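Putative rhamnosidase (Streptomyces avermitilis, PDB 3W5M) releases terminal non-reducing alpha-L-rhamnose from citrus flavonoids and gum arabic by hydrolysis, and carries a calcium-dependent rhamnose-binding module, CBM67. Local coordinates at residues T130-L135 against P206-V211; D187-A192 against L212-S217; G346-R351 against L665-D670; A831-L836 against T862-T867; P855-V860 against Y871-Q876. All blocks are in the same frame, centred on the assembly; numbering follows the deposited sequence.

In the fold
Contacts 1 and 2 belong to the CBM67 module and touch each other, Ile-209 and Val-211 of the first packing on Val-191 and Ala-192 of the second; contact 1 is apolar and partly buried, whereas contact 2 is a surface pair of histidine contacts. Contact 3 is buried nearer the middle of the chain, where a loop and a helix from two domains meet through water and carboxylates. Contacts 4 and 5, with centres about 11 Å apart, share helix 854-863 in the catalytic helical domain. Contact 5 is a buried leucine cluster; contact 4, at the helix end, mixes one methyl contact with a water bridge.

Contact 1: residues T130-L135 against P206-V211; sequences TEAPSL and PAVIDV
Glu-131 OE2, just ahead of the Ala-132 and Pro-133 pair that meets Val-208, is gripped by two groups: Thr-130 OG1 donates to it over 3.2 Å, and Arg-396 NE forms a salt bridge with it. The hydroxyl arrives from above the carboxylate plane, 55° out of it. Beyond this polar end the contact is purely apolar. Val-208 splits its two methyls between neighbouring residues: CG2 meets Ala-132 CB at 4.1 Å, while CG1, anti to the backbone N (chi1 180°), reaches Pro-133 CG at 4.2 Å, the two side chains crossing at about a right angle. Strand 207-210 is an outermost strand of a four-stranded antiparallel sheet in the CBM67 beta-sandwich, bonded to strand 171-179. Its side chains alternate: Ile-209 turns to Ala-192 of the other sheet, and Val-208 turns to the incoming segment 130-135. That segment runs over the outer face of the sheet, with Pro-133 also on Thr-173 and Leu-135 also on Ile-237. At the far end Leu-135 CD1 lies against the Pro-206 ring, 3.8 Å from CG and 4.1 Å from CB. Both residues are buried, and Val-295 touches Pro-206 as well. The Pro-206 side chain is about 7 Å from that of Trp-203, a rhamnose-binding residue of the module.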
# COMPACT_ATOMS: atom_id res chain seq x y z
N THR A 130 24.39 7.69 10.01
CA THR A 130 23.53 7.58 8.84
C THR A 130 24.30 7.20 7.57
O THR A 130 23.69 6.94 6.53
CB THR A 130 22.78 8.88 8.55
OG1 THR A 130 23.73 9.95 8.36
CG2 THR A 130 21.83 9.22 9.69
N GLU A 131 25.63 7.23 7.63
CA GLU A 131 26.41 6.80 6.48
C GLU A 131 27.17 5.53 6.79
O GLU A 131 27.74 5.40 7.87
CB GLU A 131 27.38 7.88 6.01
CG GLU A 131 26.84 8.72 4.87
CD GLU A 131 25.88 9.79 5.36
OE1 GLU A 131 26.36 10.89 5.72
OE2 GLU A 131 24.65 9.53 5.36
N ALA A 132 27.19 4.61 5.84
CA ALA A 132 28.03 3.43 5.96
C ALA A 132 29.48 3.89 5.92
O ALA A 132 29.79 4.93 5.31
CB ALA A 132 27.74 2.46 4.82
N PRO A 133 30.37 3.13 6.59
CA PRO A 133 31.82 3.27 6.38
C PRO A 133 32.04 3.42 4.88
O PRO A 133 31.51 2.62 4.13
CB PRO A 133 32.35 1.93 6.87
CG PRO A 133 31.42 1.56 7.99
CD PRO A 133 30.06 2.08 7.59
N SER A 134 32.76 4.45 4.44
CA SER A 134 32.86 4.77 3.02
C SER A 134 34.20 4.37 2.37
O SER A 134 35.17 4.06 3.05
CB SER A 134 32.64 6.26 2.80
OG SER A 134 33.85 6.96 2.94
N LEU A 135 34.23 4.43 1.05
CA LEU A 135 35.41 4.01 0.30
C LEU A 135 36.36 5.18 0.00
O LEU A 135 37.40 4.99 -0.64
CB LEU A 135 34.95 3.35 -1.00
CG LEU A 135 34.16 2.06 -0.79
CD1 LEU A 135 33.62 1.63 -2.14
CD2 LEU A 135 35.08 0.97 -0.19
N PRO A 206 28.73 -1.71 -3.05
CA PRO A 206 29.68 -2.21 -2.05
C PRO A 206 28.99 -2.86 -0.86
O PRO A 206 27.95 -2.38 -0.42
CB PRO A 206 30.42 -0.95 -1.58
CG PRO A 206 30.23 0.04 -2.66
CD PRO A 206 28.94 -0.29 -3.36
N ALA A 207 29.58 -3.93 -0.34
CA ALA A 207 29.12 -4.58 0.88
C ALA A 207 29.91 -4.04 2.07
O ALA A 207 31.12 -3.72 1.95
CB ALA A 207 29.30 -6.08 0.78
N VAL A 208 29.23 -3.96 3.21
CA VAL A 208 29.88 -3.62 4.48
C VAL A 208 29.72 -4.82 5.43
O VAL A 208 28.61 -5.27 5.66
CB VAL A 208 29.28 -2.35 5.11
CG1 VAL A 208 29.98 -2.02 6.44
CG2 VAL A 208 29.45 -1.17 4.17
N ILE A 209 30.83 -5.32 5.96
CA ILE A 209 30.85 -6.56 6.75
C ILE A 209 31.50 -6.27 8.10
O ILE A 209 32.57 -5.68 8.14
CB ILE A 209 31.67 -7.69 6.08
CG1 ILE A 209 31.24 -7.93 4.63
CG2 ILE A 209 31.57 -9.00 6.88
CD1 ILE A 209 32.17 -7.30 3.61
N ASP A 210 30.86 -6.67 9.20
CA ASP A 210 31.54 -6.61 10.49
C ASP A 210 32.56 -7.75 10.55
O ASP A 210 32.20 -8.89 10.33
CB ASP A 210 30.55 -6.71 11.66
CG ASP A 210 31.21 -6.42 13.02
OD1 ASP A 210 32.15 -7.16 13.41
OD2 ASP A 210 30.82 -5.44 13.69
N VAL A 211 33.82 -7.44 10.86
CA VAL A 211 34.91 -8.43 10.88
C VAL A 211 35.65 -8.47 12.22
O VAL A 211 36.77 -8.98 12.29
CB VAL A 211 35.96 -8.19 9.74
CG1 VAL A 211 35.33 -8.47 8.38
CG2 VAL A 211 36.52 -6.77 9.79

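Contact 2: residues D187-A192 against L212-S217; sequences DGAEVA and LDHVHS
In the CBM67 beta-sandwich, the turn between strands 181-186 and 189-193, with the start of the second strand, meets the loop that leads into strand 218-227, through Asp-187 on His-216 and Ala-189 and Val-191 on His-214. Asp-187 and Gly-188 have the left-handed backbone angles of a type I' turn. Its aspartate accepts a short, nearly straight hydrogen bond from His-216: NE2 to Asp-187 OD2 is 2.5 Å, at 167°. The donor lies nearly along the C-O axis of OD2, and that oxygen sits in the ring plane, although carboxylate and ring are turned 45° apart. The other oxygen, OD1, accepts from Thr-221 N, so both ends of the carboxylate are held. With CG between the backbone N and the carbonyl carbon (chi1 46°), the His-216 ring reaches Asp-187 through NE2 and Ser-217 O through ND1, the latter over 3.0 Å, and is clamped at both nitrogens. Further along, the His-214 ring lies against strand 189-193, whose Val-191 and Ala-192 form a classic beta bulge opposite Val-184. Val-191 makes a CH-pi contact over one face of that ring, CG1 being 4.0 Å from its centroid. Ala-189 CB approaches His-214 CE1 obliquely, at 3.6 Å.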
# COMPACT_ATOMS: atom_id res chain seq x y z
N ASP A 187 43.29 -13.88 7.87
CA ASP A 187 44.11 -14.97 8.43
C ASP A 187 43.70 -16.36 7.94
O ASP A 187 43.76 -17.35 8.69
CB ASP A 187 44.17 -14.91 9.97
CG ASP A 187 45.17 -13.85 10.50
OD1 ASP A 187 45.90 -13.19 9.71
OD2 ASP A 187 45.24 -13.69 11.74
N GLY A 188 43.28 -16.43 6.68
CA GLY A 188 42.84 -17.68 6.06
C GLY A 188 41.35 -17.98 6.15
O GLY A 188 40.87 -18.93 5.53
N ALA A 189 40.59 -17.19 6.89
CA ALA A 189 39.15 -17.47 6.95
C ALA A 189 38.37 -16.50 6.07
O ALA A 189 38.46 -15.29 6.26
CB ALA A 189 38.67 -17.38 8.40
N GLU A 190 37.59 -17.02 5.11
CA GLU A 190 36.78 -16.17 4.23
C GLU A 190 35.73 -15.39 5.03
O GLU A 190 35.05 -15.94 5.89
CB GLU A 190 36.10 -17.01 3.14
CG GLU A 190 35.33 -16.21 2.10
CD GLU A 190 34.76 -17.09 1.01
OE1 GLU A 190 35.51 -17.47 0.07
OE2 GLU A 190 33.56 -17.41 1.07
N VAL A 191 35.59 -14.10 4.74
CA VAL A 191 34.62 -13.28 5.47
C VAL A 191 33.51 -12.72 4.57
O VAL A 191 32.48 -12.27 5.08
CB VAL A 191 35.27 -12.15 6.29
CG1 VAL A 191 36.27 -12.73 7.29
CG2 VAL A 191 35.94 -11.10 5.39
N ALA A 192 33.71 -12.76 3.25
CA ALA A 192 32.72 -12.28 2.29
C ALA A 192 33.12 -12.68 0.88
O ALA A 192 34.31 -12.82 0.59
CB ALA A 192 32.58 -10.76 2.37
N LEU A 212 35.02 -7.95 13.27
CA LEU A 212 35.65 -7.97 14.59
C LEU A 212 36.05 -9.40 15.02
O LEU A 212 37.10 -9.59 15.64
CB LEU A 212 34.77 -7.29 15.63
CG LEU A 212 35.28 -7.23 17.09
CD1 LEU A 212 36.49 -6.34 17.21
CD2 LEU A 212 34.16 -6.75 18.01
N ASP A 213 35.21 -10.39 14.68
CA ASP A 213 35.44 -11.82 15.01
C ASP A 213 36.62 -12.48 14.29
O ASP A 213 36.93 -13.65 14.58
CB ASP A 213 34.17 -12.66 14.79
CG ASP A 213 33.66 -12.58 13.34
OD1 ASP A 213 34.02 -11.60 12.64
OD2 ASP A 213 32.90 -13.48 12.88
N HIS A 214 37.26 -11.77 13.36
CA HIS A 214 38.42 -12.29 12.61
C HIS A 214 39.69 -11.44 12.69
O HIS A 214 40.74 -11.89 12.26
CB HIS A 214 38.08 -12.56 11.14
CG HIS A 214 37.14 -13.71 10.95
ND1 HIS A 214 37.57 -15.02 10.97
CD2 HIS A 214 35.80 -13.75 10.77
CE1 HIS A 214 36.53 -15.82 10.79
NE2 HIS A 214 35.45 -15.08 10.68
N VAL A 215 39.61 -10.24 13.24
CA VAL A 215 40.82 -9.40 13.39
C VAL A 215 41.37 -9.36 14.81
O VAL A 215 40.65 -9.61 15.78
CB VAL A 215 40.63 -7.96 12.88
CG1 VAL A 215 40.20 -7.96 11.42
CG2 VAL A 215 39.65 -7.20 13.75
N HIS A 216 42.66 -9.04 14.91
CA HIS A 216 43.32 -8.95 16.20
C HIS A 216 44.46 -7.94 16.12
O HIS A 216 44.78 -7.44 15.06
CB HIS A 216 43.83 -10.33 16.64
CG HIS A 216 44.55 -11.08 15.56
ND1 HIS A 216 45.90 -10.94 15.33
CD2 HIS A 216 44.09 -11.94 14.62
CE1 HIS A 216 46.24 -11.69 14.29
NE2 HIS A 216 45.16 -12.31 13.85
N SER A 217 45.08 -7.66 17.26
CA SER A 217 46.19 -6.75 17.26
C SER A 217 47.38 -7.42 16.58
O SER A 217 47.44 -8.65 16.49
CB SER A 217 46.54 -6.36 18.70
OG SER A 217 47.36 -7.34 19.31

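Contact 3: residues G346-R351 against L665-D670; sequences GWTDYR and LVDLRD
At the seam between a beta domain and the helical catalytic domain, the loop carrying Thr-348 and Asp-349 faces helix 658-671 at Asp-667 and Asp-670. The direct touch is slight: Thr-348 CG2 comes within 3.7 Å of Asp-667 OD1, the side chains crossing at about a right angle. This methyl is anti to the carbonyl carbon, with OG1 (chi1 51°) turned to Arg-353 O. A water does the joining. It accepts from Asp-349 N and donates to Asp-667 OD1 and Asp-670 OD2, each at 2.8 Å. A second water donates to Asp-349 OD2 at 2.6 Å and, weakly, to Asp-670 O. Asp-349 is itself held in an Asx turn, its OD1 accepting from Arg-351 N at 3.1 Å and from Arg-351 NE in a 2.9 Å salt bridge, the two donors reaching it from opposite faces of the carboxylate. Lys-663 NZ binds both Trp-347 O and Asp-667 OD2, and Arg-353 NE pairs with Asp-670 OD2. The side chain of Trp-347 is about 8 Å from that of rhamnose-binding Asp-630. With Asp-349 OD2 and Asp-670 OD2 only 5.6 Å apart, the basic partners and waters probably offset the repulsion between these carboxylates at a polar, water-mediated interface.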
# COMPACT_ATOMS: atom_id res chain seq x y z
N GLY A 346 3.89 7.54 5.89
CA GLY A 346 3.33 6.99 4.64
C GLY A 346 4.05 7.57 3.43
O GLY A 346 4.94 8.40 3.59
N TRP A 347 3.65 7.14 2.23
CA TRP A 347 4.33 7.48 1.00
C TRP A 347 3.53 8.52 0.22
O TRP A 347 2.37 8.29 -0.15
CB TRP A 347 4.43 6.23 0.11
CG TRP A 347 5.27 6.36 -1.12
CD1 TRP A 347 6.08 7.40 -1.47
CD2 TRP A 347 5.46 5.35 -2.11
NE1 TRP A 347 6.74 7.11 -2.64
CE2 TRP A 347 6.36 5.87 -3.07
CE3 TRP A 347 4.90 4.08 -2.31
CZ2 TRP A 347 6.75 5.14 -4.21
CZ3 TRP A 347 5.30 3.34 -3.41
CH2 TRP A 347 6.21 3.88 -4.36
N THR A 348 4.16 9.66 0.03
CA THR A 348 3.71 10.68 -0.93
C THR A 348 4.90 11.10 -1.79
O THR A 348 6.06 10.72 -1.50
CB THR A 348 3.10 11.91 -0.23
OG1 THR A 348 4.00 12.40 0.79
CG2 THR A 348 1.72 11.56 0.40
N ASP A 349 4.67 11.89 -2.85
CA ASP A 349 5.83 12.49 -3.51
C ASP A 349 6.41 13.58 -2.60
O ASP A 349 5.91 14.73 -2.57
CB ASP A 349 5.46 13.05 -4.91
CG ASP A 349 6.63 13.82 -5.57
OD1 ASP A 349 7.73 13.97 -4.98
OD2 ASP A 349 6.43 14.32 -6.70
N TYR A 350 7.47 13.23 -1.86
CA TYR A 350 7.99 14.11 -0.81
C TYR A 350 8.50 15.48 -1.28
O TYR A 350 8.70 16.39 -0.47
CB TYR A 350 9.08 13.40 -0.01
CG TYR A 350 8.60 12.10 0.61
CD1 TYR A 350 7.70 12.09 1.67
CD2 TYR A 350 9.05 10.87 0.10
CE1 TYR A 350 7.26 10.87 2.23
CE2 TYR A 350 8.61 9.67 0.64
CZ TYR A 350 7.74 9.68 1.73
OH TYR A 350 7.34 8.46 2.25
N ARG A 351 8.76 15.62 -2.57
CA ARG A 351 9.11 16.92 -3.13
C ARG A 351 7.89 17.84 -3.09
O ARG A 351 8.02 19.05 -2.88
CB ARG A 351 9.55 16.76 -4.58
CG ARG A 351 10.86 15.99 -4.79
CD ARG A 351 10.98 15.46 -6.21
NE ARG A 351 10.14 14.29 -6.49
CZ ARG A 351 10.08 13.66 -7.66
NH1 ARG A 351 10.83 14.09 -8.68
NH2 ARG A 351 9.29 12.59 -7.82
N LEU A 665 -5.60 9.74 -5.23
CA LEU A 665 -5.84 10.59 -6.42
C LEU A 665 -5.08 11.91 -6.34
O LEU A 665 -4.71 12.48 -7.37
CB LEU A 665 -7.33 10.84 -6.61
CG LEU A 665 -8.13 9.63 -7.08
CD1 LEU A 665 -9.62 9.89 -6.79
CD2 LEU A 665 -7.86 9.37 -8.55
N VAL A 666 -4.83 12.42 -5.12
CA VAL A 666 -3.91 13.51 -4.97
C VAL A 666 -2.52 13.13 -5.46
O VAL A 666 -1.85 13.94 -6.14
CB VAL A 666 -3.84 14.02 -3.50
CG1 VAL A 666 -2.80 15.14 -3.40
CG2 VAL A 666 -5.20 14.54 -3.11
N ASP A 667 -2.07 11.91 -5.12
CA ASP A 667 -0.75 11.42 -5.59
C ASP A 667 -0.75 11.34 -7.12
O ASP A 667 0.22 11.73 -7.77
CB ASP A 667 -0.42 10.03 -5.07
CG ASP A 667 -0.27 9.96 -3.54
OD1 ASP A 667 0.22 10.96 -2.92
OD2 ASP A 667 -0.62 8.88 -3.00
N LEU A 668 -1.84 10.83 -7.68
CA LEU A 668 -1.90 10.66 -9.13
C LEU A 668 -1.82 12.00 -9.85
O LEU A 668 -1.04 12.16 -10.81
CB LEU A 668 -3.16 9.92 -9.52
CG LEU A 668 -3.30 9.63 -11.02
CD1 LEU A 668 -2.26 8.62 -11.49
CD2 LEU A 668 -4.72 9.14 -11.27
N ARG A 669 -2.61 12.97 -9.40
CA ARG A 669 -2.51 14.34 -9.92
C ARG A 669 -1.18 15.02 -9.68
O ARG A 669 -0.73 15.78 -10.53
CB ARG A 669 -3.68 15.22 -9.46
CG ARG A 669 -4.99 14.80 -10.12
CD ARG A 669 -6.16 15.71 -9.78
NE ARG A 669 -6.44 15.72 -8.33
CZ ARG A 669 -7.32 14.93 -7.73
NH1 ARG A 669 -8.05 14.05 -8.43
NH2 ARG A 669 -7.52 15.06 -6.43
N ASP A 670 -0.51 14.71 -8.57
CA ASP A 670 0.83 15.26 -8.33
C ASP A 670 1.80 14.74 -9.38
O ASP A 670 2.83 15.38 -9.63
CB ASP A 670 1.43 14.78 -6.98
CG ASP A 670 1.00 15.60 -5.79
OD1 ASP A 670 0.44 16.71 -5.94
OD2 ASP A 670 1.24 15.12 -4.65
O HOH W 1 2.18 12.65 -3.85
O HOH W 2 5.01 13.67 -8.77

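Contact 4: residues A831-L836 against T862-T867; sequences AAADRL and TDTGHT
Ala-833 CB rests on the side chain of Thr-864, 3.6 Å from CB and 3.7 Å from CG2, where the backbones of helix 829-842 and of the end of helix 854-863 come nearest each other. Two residues further on, His-866 faces Asp-834 without a direct bond, NE2 and OD1 being 4.4 Å apart. One water closes that distance: it donates to Asp-834 OD1 at 2.7 Å and lies 2.7 Å from His-866 NE2, in the plane of the ring at its edge. The water therefore links the solvent-exposed Asp-834 to the histidine. In the next shell, Thr-864 is oriented by the helix it follows. Its OG1 lies between the backbone N and the carbonyl carbon (chi1 51°) and bonds to Val-860 O, while CB and CG2 make the closest approach to Ala-833. A Schellman motif then ends the helix: Gly-865, with positive phi, is the C-prime residue, its N bonding to Thr-862 O at 3.2 Å and His-866 N to Leu-861 O. His-866 in turn takes the N-cap position of helix 867-875, and the hydroxyls of Thr-862 and Thr-867 bond across the turn, OG1 to OG1 at 3.0 Å. Helix 812-820 flanks the joint, with Leu-819 against Ala-833, while Leu-836 continues the packing onto Val-860 and Leu-861 of helix 854-863.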
# COMPACT_ATOMS: atom_id res chain seq x y z
N ALA A 831 -26.00 -9.42 -31.31
CA ALA A 831 -25.00 -10.18 -32.08
C ALA A 831 -23.65 -10.23 -31.36
O ALA A 831 -23.03 -11.31 -31.28
CB ALA A 831 -24.83 -9.60 -33.48
N ALA A 832 -23.21 -9.08 -30.84
CA ALA A 832 -21.93 -9.01 -30.13
C ALA A 832 -21.96 -9.86 -28.88
O ALA A 832 -20.99 -10.59 -28.60
CB ALA A 832 -21.51 -7.57 -29.84
N ALA A 833 -23.07 -9.83 -28.15
CA ALA A 833 -23.21 -10.64 -26.94
C ALA A 833 -23.34 -12.14 -27.25
O ALA A 833 -22.80 -12.98 -26.49
CB ALA A 833 -24.37 -10.15 -26.09
N ASP A 834 -24.06 -12.48 -28.32
CA ASP A 834 -24.18 -13.86 -28.78
C ASP A 834 -22.80 -14.46 -29.08
O ASP A 834 -22.52 -15.62 -28.72
CB ASP A 834 -25.05 -13.94 -30.06
CG ASP A 834 -26.57 -13.93 -29.78
OD1 ASP A 834 -27.01 -14.17 -28.62
OD2 ASP A 834 -27.35 -13.69 -30.74
N ARG A 835 -21.96 -13.68 -29.77
CA ARG A 835 -20.59 -14.03 -30.12
C ARG A 835 -19.69 -14.22 -28.88
O ARG A 835 -18.80 -15.07 -28.89
CB ARG A 835 -20.01 -12.96 -31.06
CG ARG A 835 -18.62 -13.27 -31.61
CD ARG A 835 -18.56 -14.67 -32.20
NE ARG A 835 -17.24 -15.03 -32.72
CZ ARG A 835 -16.85 -16.29 -32.94
NH1 ARG A 835 -17.67 -17.30 -32.68
NH2 ARG A 835 -15.64 -16.54 -33.41
N LEU A 836 -19.93 -13.43 -27.84
CA LEU A 836 -19.19 -13.54 -26.59
C LEU A 836 -19.47 -14.88 -25.95
O LEU A 836 -18.55 -15.61 -25.56
CB LEU A 836 -19.58 -12.41 -25.63
CG LEU A 836 -18.99 -12.45 -24.21
CD1 LEU A 836 -17.44 -12.38 -24.23
CD2 LEU A 836 -19.60 -11.30 -23.42
N THR A 862 -24.58 -10.40 -17.62
CA THR A 862 -25.85 -10.16 -16.97
C THR A 862 -26.67 -9.10 -17.70
O THR A 862 -27.90 -9.24 -17.82
CB THR A 862 -25.69 -9.75 -15.49
OG1 THR A 862 -25.48 -10.92 -14.69
CG2 THR A 862 -26.96 -9.06 -14.98
N ASP A 863 -26.00 -8.07 -18.20
CA ASP A 863 -26.70 -6.96 -18.87
C ASP A 863 -27.39 -7.42 -20.13
O ASP A 863 -28.42 -6.89 -20.51
CB ASP A 863 -25.73 -5.86 -19.30
CG ASP A 863 -25.27 -4.99 -18.16
OD1 ASP A 863 -25.87 -5.00 -17.05
OD2 ASP A 863 -24.27 -4.27 -18.39
N THR A 864 -26.78 -8.40 -20.80
CA THR A 864 -27.26 -8.85 -22.10
C THR A 864 -28.14 -10.10 -21.97
O THR A 864 -28.44 -10.75 -22.96
CB THR A 864 -26.07 -9.12 -23.05
OG1 THR A 864 -25.11 -9.98 -22.41
CG2 THR A 864 -25.38 -7.82 -23.44
N GLY A 865 -28.54 -10.43 -20.74
CA GLY A 865 -29.49 -11.53 -20.51
C GLY A 865 -28.89 -12.92 -20.37
O GLY A 865 -29.57 -13.94 -20.58
N HIS A 866 -27.62 -12.97 -19.98
CA HIS A 866 -26.92 -14.24 -19.78
C HIS A 866 -26.36 -14.45 -18.37
O HIS A 866 -25.22 -14.89 -18.23
CB HIS A 866 -25.79 -14.36 -20.79
CG HIS A 866 -26.25 -14.24 -22.21
ND1 HIS A 866 -27.03 -15.19 -22.83
CD2 HIS A 866 -26.00 -13.28 -23.14
CE1 HIS A 866 -27.26 -14.82 -24.08
NE2 HIS A 866 -26.65 -13.67 -24.29
N THR A 867 -27.17 -14.14 -17.35
CA THR A 867 -26.82 -14.40 -15.96
C THR A 867 -26.49 -15.87 -15.72
O THR A 867 -25.58 -16.18 -14.96
CB THR A 867 -27.93 -13.91 -14.99
OG1 THR A 867 -27.96 -12.49 -15.04
CG2 THR A 867 -27.64 -14.34 -13.53
O HOH W 3 -27.41 -12.46 -26.63

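Contact 5: residues P855-V860 against Y871-Q876; sequences PRLLPV and YRLLHQ
Leu-857 and Leu-858, adjacent on one helix, reach Leu-873 and Leu-874 on the next with different first torsions: CG of Leu-857 stands anti to the backbone N (chi1 172°), whereas CG of Leu-858 stands anti to the carbonyl carbon (chi1 -64°). The opposing pair takes the same two settings in reverse order, Leu-873 having its CG beside the backbone N and Leu-874 beside the carbonyl carbon. Mostly branch ends do the touching. Leu-873 CD1 receives two methyls, Leu-857 CD2 at 3.9 Å and Leu-858 CD2 at 4.0 Å; the first pair of side chains crosses at about a right angle and the second more obliquely. Leu-858 CD2 is also 4.0 Å from Leu-873 CB, so this methyl lies along the base of the side chain as well as at its end. The other branch of Leu-858, CD1, meets Leu-874 CD1 at 4.0 Å. All four leucines are buried, and no hydrogen bond crosses between the segments. The local axes approach to 10.6 Å, a separation consistent with contact through side-chain ends, and their directions are obliquely opposed, at 137°. The first helix is kinked at Pro-859, whose N has no bond to the preceding turn. Trp-925 of helix 923-929 packs on Leu-858 and Leu-874, and Ile-840 of helix 829-842 on Leu-857 and Leu-873. This is leucine packing between successive helices within the helical glycosidase domain, whose fold is the (alpha/alpha)6-barrel.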
# COMPACT_ATOMS: atom_id res chain seq x y z
N PRO A 855 -13.03 -7.47 -15.05
CA PRO A 855 -13.97 -6.77 -14.16
C PRO A 855 -15.32 -6.51 -14.80
O PRO A 855 -16.31 -6.37 -14.10
CB PRO A 855 -13.25 -5.44 -13.87
CG PRO A 855 -12.35 -5.23 -15.01
CD PRO A 855 -11.91 -6.60 -15.44
N ARG A 856 -15.35 -6.45 -16.14
CA ARG A 856 -16.58 -6.13 -16.88
C ARG A 856 -17.30 -7.37 -17.44
O ARG A 856 -18.40 -7.26 -17.98
CB ARG A 856 -16.26 -5.11 -18.00
CG ARG A 856 -15.63 -3.81 -17.50
CD ARG A 856 -15.13 -2.88 -18.61
NE ARG A 856 -14.60 -1.61 -18.08
CZ ARG A 856 -15.33 -0.51 -17.87
NH1 ARG A 856 -16.62 -0.48 -18.17
NH2 ARG A 856 -14.75 0.58 -17.36
N LEU A 857 -16.69 -8.54 -17.31
CA LEU A 857 -17.22 -9.75 -17.98
C LEU A 857 -18.56 -10.25 -17.42
O LEU A 857 -19.55 -10.40 -18.15
CB LEU A 857 -16.16 -10.89 -17.96
CG LEU A 857 -16.52 -12.32 -18.42
CD1 LEU A 857 -16.73 -12.37 -19.92
CD2 LEU A 857 -15.42 -13.30 -18.01
N LEU A 858 -18.62 -10.51 -16.12
CA LEU A 858 -19.86 -11.01 -15.55
C LEU A 858 -20.97 -9.95 -15.63
O LEU A 858 -22.13 -10.29 -15.94
CB LEU A 858 -19.70 -11.60 -14.13
CG LEU A 858 -18.82 -12.85 -13.90
CD1 LEU A 858 -19.14 -13.52 -12.57
CD2 LEU A 858 -18.94 -13.88 -15.02
N PRO A 859 -20.64 -8.66 -15.37
CA PRO A 859 -21.67 -7.60 -15.57
C PRO A 859 -22.25 -7.52 -17.01
O PRO A 859 -23.47 -7.45 -17.18
CB PRO A 859 -20.91 -6.32 -15.21
CG PRO A 859 -19.92 -6.77 -14.19
CD PRO A 859 -19.43 -8.11 -14.73
N VAL A 860 -21.39 -7.55 -18.02
CA VAL A 860 -21.83 -7.56 -19.43
C VAL A 860 -22.72 -8.78 -19.74
O VAL A 860 -23.78 -8.65 -20.37
CB VAL A 860 -20.64 -7.47 -20.39
CG1 VAL A 860 -20.99 -7.97 -21.78
CG2 VAL A 860 -20.13 -6.04 -20.45
N TYR A 871 -23.10 -17.31 -14.01
CA TYR A 871 -23.01 -18.27 -12.92
C TYR A 871 -22.12 -19.44 -13.29
O TYR A 871 -21.40 -19.96 -12.44
CB TYR A 871 -24.38 -18.75 -12.49
CG TYR A 871 -25.01 -17.92 -11.38
CD1 TYR A 871 -24.56 -18.03 -10.05
CD2 TYR A 871 -26.05 -17.01 -11.65
CE1 TYR A 871 -25.13 -17.28 -9.04
CE2 TYR A 871 -26.63 -16.26 -10.64
CZ TYR A 871 -26.16 -16.40 -9.34
OH TYR A 871 -26.72 -15.69 -8.33
N ARG A 872 -22.16 -19.85 -14.56
CA ARG A 872 -21.37 -20.99 -15.02
C ARG A 872 -19.88 -20.69 -14.84
O ARG A 872 -19.13 -21.50 -14.27
CB ARG A 872 -21.69 -21.32 -16.49
CG ARG A 872 -21.11 -22.64 -16.99
CD ARG A 872 -21.89 -23.86 -16.51
NE ARG A 872 -21.53 -25.06 -17.26
CZ ARG A 872 -22.12 -25.46 -18.39
NH1 ARG A 872 -23.13 -24.76 -18.91
NH2 ARG A 872 -21.72 -26.56 -19.00
N LEU A 873 -19.48 -19.51 -15.30
CA LEU A 873 -18.13 -19.00 -15.08
C LEU A 873 -17.80 -18.86 -13.61
O LEU A 873 -16.70 -19.21 -13.18
CB LEU A 873 -17.93 -17.67 -15.80
CG LEU A 873 -18.04 -17.73 -17.31
CD1 LEU A 873 -17.74 -16.37 -17.87
CD2 LEU A 873 -17.06 -18.77 -17.86
N LEU A 874 -18.76 -18.36 -12.83
CA LEU A 874 -18.53 -18.09 -11.41
C LEU A 874 -18.23 -19.38 -10.63
O LEU A 874 -17.32 -19.41 -9.80
CB LEU A 874 -19.69 -17.31 -10.77
CG LEU A 874 -19.42 -16.87 -9.33
CD1 LEU A 874 -18.45 -15.70 -9.28
CD2 LEU A 874 -20.73 -16.52 -8.62
N HIS A 875 -19.00 -20.44 -10.91
CA HIS A 875 -18.91 -21.70 -10.17
C HIS A 875 -17.89 -22.67 -10.75
O HIS A 875 -17.65 -23.74 -10.18
CB HIS A 875 -20.27 -22.40 -10.13
CG HIS A 875 -21.26 -21.73 -9.24
ND1 HIS A 875 -21.01 -21.48 -7.91
CD2 HIS A 875 -22.51 -21.27 -9.48
CE1 HIS A 875 -22.07 -20.88 -7.37
NE2 HIS A 875 -22.99 -20.76 -8.31
N GLN A 876 -17.31 -22.29 -11.89
CA GLN A 876 -16.29 -23.09 -12.57
C GLN A 876 -15.11 -23.40 -11.64
O GLN A 876 -14.60 -22.50 -10.96
CB GLN A 876 -15.83 -22.32 -13.81
CG GLN A 876 -14.78 -23.00 -14.68
CD GLN A 876 -15.23 -24.34 -15.26
OE1 GLN A 876 -15.13 -25.38 -14.59
NE2 GLN A 876 -15.68 -24.33 -16.51